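Local coordinates for 5-ketofructose reductase (Gluconobacter sp., PDB 7COK), which reduces 5-ketofructose, presumably with a nicotinamide dinucleotide as hydride donor, and represents a novel class of the shikimate dehydrogenase family, at the interface of chains A and B. Sequence-based numbering; all coordinates share one arbitrary frame. Chains: chain A/B, 5-ketofructose reductase.

Contact 1 and contact 2 are two patches of one two-fold symmetric interface between identical chains, their C-alpha centres about 15 Å apart. The N-terminal stretch of chain B joins them: B:Leu10, in strand 9-15, packs in contact 1, and B:Phe6, a few residues earlier in the preceding tail, packs in contact 2. Contact 1 involves strands 9-15 and 38-44 with the segment after helix 50-59, whereas contact 2 takes in helix 23-34 and the C-terminal helix 270-281. Because each patch recurs with the chains exchanged, the tails reach across reciprocally and widen the area over which the two subunits are joined.

Contact 1: the interface of chains A and B. Residues chain A 14, 41, 43, 45, 53, 60, 62; chain B 10, 60.
A:Cys43, A:Trp62 and A:Phe14 receive the side chain of B:Met60 in an apolar patch of a two-fold symmetric homodimer interface, which joins the two subunits of the deposited assembly near the symmetry axis. B:Met60 gives the largest single share of the hidden surface, 69 Å². Its CG stands anti to its carbonyl carbon (chi1 -67°), and the chain runs extended from there, carrying the thioether deep into chain A. The sulfur SD lies 3.8 Å from CZ2 of A:Trp62, in the benzo ring of the indole. This sulfur and the terminal methyl CE both lie to one side of the indole plane, under the rim at CZ2 and not over the ring centre. That methyl also meets the rim of A:Phe14, 4.0 Å from CE1, and is displaced from the ring plane toward the side on which A:Ala53 CB covers the phenyl face. The backbone carbonyl O of A:Ala53 is 3.5 Å from B:Met60 CE, so the methyl is bounded by helix 50-59 as well as by the aromatic rings. A:Met60 approaches its own symmetry mate tip to tip, its sulfur SD 4.0 Å from B:Met60 CE.

Next to this pair, SG of A:Cys43 meets two partners of chain B in directions roughly at right angles to each other. It touches the sulfur SD of B:Met60 at 3.9 Å and methyl CD1 of B:Leu10 at 3.8 Å, tying the methionine and leucine contacts together. A:Ile41, on the same side of strand 38-44, directs its CG2 branch anti to the backbone N (chi1 -49° to CG1) into the fork of the B:Leu10 isopropyl group, with CG2 3.8 Å from CD1 and equally near CD2.

The patch thus couples strand 38-44 and the aromatic residues of one subunit to strand 9-15 and B:Met60 of the other. If this pairing is the biological one, it would help fix the relative placement of the two subunits.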
# COMPACT_ATOMS: atom_id res chain seq x y z
N PHE A 14 5.23 -9.50 -0.69
CA PHE A 14 4.56 -10.38 -1.65
C PHE A 14 4.73 -11.80 -1.13
O PHE A 14 5.84 -12.27 -0.86
CB PHE A 14 5.21 -10.27 -3.03
CG PHE A 14 5.26 -8.88 -3.58
CD1 PHE A 14 4.22 -7.94 -3.35
CD2 PHE A 14 6.33 -8.50 -4.41
CE1 PHE A 14 4.28 -6.66 -3.90
CE2 PHE A 14 6.39 -7.21 -4.96
CZ PHE A 14 5.38 -6.29 -4.71
N ILE A 41 2.64 -2.68 3.12
CA ILE A 41 1.48 -3.23 2.44
C ILE A 41 1.64 -4.75 2.23
O ILE A 41 2.44 -5.19 1.39
CB ILE A 41 1.22 -2.50 1.08
CG1 ILE A 41 1.23 -0.95 1.24
CG2 ILE A 41 -0.05 -3.01 0.43
CD1 ILE A 41 0.36 -0.36 2.33
N CYS A 43 0.64 -7.98 0.76
CA CYS A 43 -0.10 -8.39 -0.45
C CYS A 43 -0.09 -9.89 -0.66
O CYS A 43 0.94 -10.54 -0.49
CB CYS A 43 0.53 -7.76 -1.68
SG CYS A 43 0.60 -5.96 -1.66
N VAL A 45 0.10 -12.39 -3.26
CA VAL A 45 0.53 -12.41 -4.65
C VAL A 45 0.75 -13.86 -5.05
O VAL A 45 1.54 -14.58 -4.42
CB VAL A 45 1.85 -11.61 -4.84
CG1 VAL A 45 2.37 -11.75 -6.25
CG2 VAL A 45 1.66 -10.13 -4.52
N ALA A 53 3.77 -7.95 -9.92
CA ALA A 53 3.82 -7.30 -8.62
C ALA A 53 5.12 -6.56 -8.43
O ALA A 53 5.13 -5.45 -7.89
CB ALA A 53 3.59 -8.29 -7.49
N MET A 60 4.78 2.09 -8.75
CA MET A 60 4.11 2.78 -7.64
C MET A 60 5.13 3.44 -6.75
O MET A 60 4.74 4.04 -5.73
CB MET A 60 3.26 1.83 -6.81
CG MET A 60 2.10 1.19 -7.52
SD MET A 60 1.38 -0.10 -6.50
CE MET A 60 0.30 -0.90 -7.69
N TRP A 62 7.38 2.34 -4.60
CA TRP A 62 7.83 1.76 -3.35
C TRP A 62 9.35 1.86 -3.19
O TRP A 62 10.08 1.94 -4.19
CB TRP A 62 7.43 0.30 -3.29
CG TRP A 62 5.93 -0.02 -3.27
CD1 TRP A 62 4.90 0.74 -3.78
CD2 TRP A 62 5.34 -1.22 -2.79
NE1 TRP A 62 3.69 0.10 -3.59
CE2 TRP A 62 3.93 -1.11 -3.02
CE3 TRP A 62 5.85 -2.39 -2.18
CZ2 TRP A 62 3.02 -2.14 -2.66
CZ3 TRP A 62 4.94 -3.40 -1.81
CH2 TRP A 62 3.54 -3.27 -2.06
N LEU B 10 -7.26 -4.08 -0.30
CA LEU B 10 -6.41 -3.04 -0.87
C LEU B 10 -7.13 -2.20 -1.91
O LEU B 10 -7.73 -2.73 -2.84
CB LEU B 10 -5.10 -3.60 -1.44
CG LEU B 10 -4.21 -4.29 -0.39
CD1 LEU B 10 -2.97 -4.80 -1.11
CD2 LEU B 10 -3.82 -3.37 0.77
N MET B 60 -1.38 -7.63 -7.15
CA MET B 60 -1.43 -7.48 -5.69
C MET B 60 -2.84 -7.65 -5.16
O MET B 60 -3.10 -7.51 -3.98
CB MET B 60 -0.89 -6.11 -5.28
CG MET B 60 0.57 -5.92 -5.55
SD MET B 60 1.00 -4.23 -5.12
CE MET B 60 2.47 -3.92 -6.11

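Contact 2: the interface of chains A and B. Residues chain A 18, 20-22, 24-25, 280; chain B 6.
The phenyl ring of B:Phe6 lies with one face against A:Pro22, whose CA sits over the ring centre, 3.7 Å from the centroid, in a CH-pi contact. On this same side the pyrrolidine CB reaches the far end of the ring, and the backbone carbonyl O of A:Asn21 stands above its root, 3.3 Å from CG of B:Phe6. Around the rim, methyl CB of A:Ala25 approaches CE1 at 3.9 Å, and the backbone carbonyl carbon of A:Asp20 borders CD2 on the opposite edge. Both A:Ala25 CB and the side chain of A:Ile280 are raised from the ring plane toward the proline side, so the ring rests in a shallow seat shaped by chain A.

A:Ile280 comes from the opposite direction to close the end of this seat. Its CG2 branch, anti to the backbone N, lies 3.8 Å from the para carbon CZ of B:Phe6, with CD1 beside it. Near the ring root, A:Val24 crosses obliquely: CG1, held between its own N and carbonyl carbon (chi1 57°), touches CB of B:Phe6 at 3.8 Å. B:Phe6 hides 106 Å² and, as an apolar residue, probably helps to anchor the tail.

In the fold, B:Phe6 belongs to the N-terminal tail that leads into strand 9-15 of its own chain. Its seat on chain A is built from the loop before helix 23-34, the first turn of that helix, and the C-terminal helix 270-281.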
# COMPACT_ATOMS: atom_id res chain seq x y z
N CYS A 18 -0.87 -14.83 2.86
CA CYS A 18 -0.27 -13.77 3.67
C CYS A 18 -1.04 -13.35 4.92
O CYS A 18 -0.54 -12.53 5.70
CB CYS A 18 0.01 -12.53 2.81
SG CYS A 18 -1.45 -11.58 2.38
N ASP A 20 -1.74 -14.67 7.74
CA ASP A 20 -1.23 -15.00 9.07
C ASP A 20 0.15 -14.42 9.36
O ASP A 20 0.73 -14.69 10.41
CB ASP A 20 -1.21 -16.51 9.27
CG ASP A 20 -2.59 -17.13 9.30
OD1 ASP A 20 -3.53 -16.54 9.88
OD2 ASP A 20 -2.72 -18.24 8.75
N ASN A 21 0.66 -13.60 8.44
CA ASN A 21 1.99 -13.01 8.56
C ASN A 21 1.95 -11.69 9.33
O ASN A 21 1.40 -10.71 8.84
CB ASN A 21 2.59 -12.84 7.17
CG ASN A 21 4.05 -12.45 7.19
OD1 ASN A 21 4.50 -11.67 8.03
ND2 ASN A 21 4.79 -12.96 6.21
N PRO A 22 2.52 -11.64 10.55
CA PRO A 22 2.37 -10.43 11.38
C PRO A 22 3.41 -9.31 11.12
O PRO A 22 3.46 -8.35 11.89
CB PRO A 22 2.52 -10.98 12.80
CG PRO A 22 3.40 -12.15 12.66
CD PRO A 22 3.28 -12.69 11.24
N VAL A 24 3.68 -6.99 9.00
CA VAL A 24 3.00 -5.70 8.83
C VAL A 24 2.83 -4.96 10.16
O VAL A 24 3.16 -3.79 10.26
CB VAL A 24 1.66 -5.80 8.01
CG1 VAL A 24 0.68 -6.77 8.64
CG2 VAL A 24 1.01 -4.42 7.85
N ALA A 25 2.33 -5.67 11.18
CA ALA A 25 2.07 -5.05 12.46
C ALA A 25 3.39 -4.69 13.15
O ALA A 25 3.52 -3.60 13.71
CB ALA A 25 1.24 -5.98 13.33
N ILE A 280 0.70 -10.09 19.77
CA ILE A 280 0.10 -10.91 18.71
C ILE A 280 0.12 -12.40 19.08
O ILE A 280 -0.88 -13.10 18.89
CB ILE A 280 0.79 -10.65 17.35
CG1 ILE A 280 0.39 -9.27 16.82
CG2 ILE A 280 0.40 -11.69 16.31
CD1 ILE A 280 1.37 -8.71 15.81
N PHE B 6 -4.00 -10.38 8.98
CA PHE B 6 -3.07 -9.34 8.55
C PHE B 6 -3.13 -8.90 7.10
O PHE B 6 -2.31 -8.08 6.68
CB PHE B 6 -1.65 -9.76 8.90
CG PHE B 6 -1.44 -9.93 10.36
CD1 PHE B 6 -1.34 -8.80 11.19
CD2 PHE B 6 -1.45 -11.20 10.93
CE1 PHE B 6 -1.18 -8.96 12.57
CE2 PHE B 6 -1.31 -11.36 12.29
CZ PHE B 6 -1.16 -10.24 13.12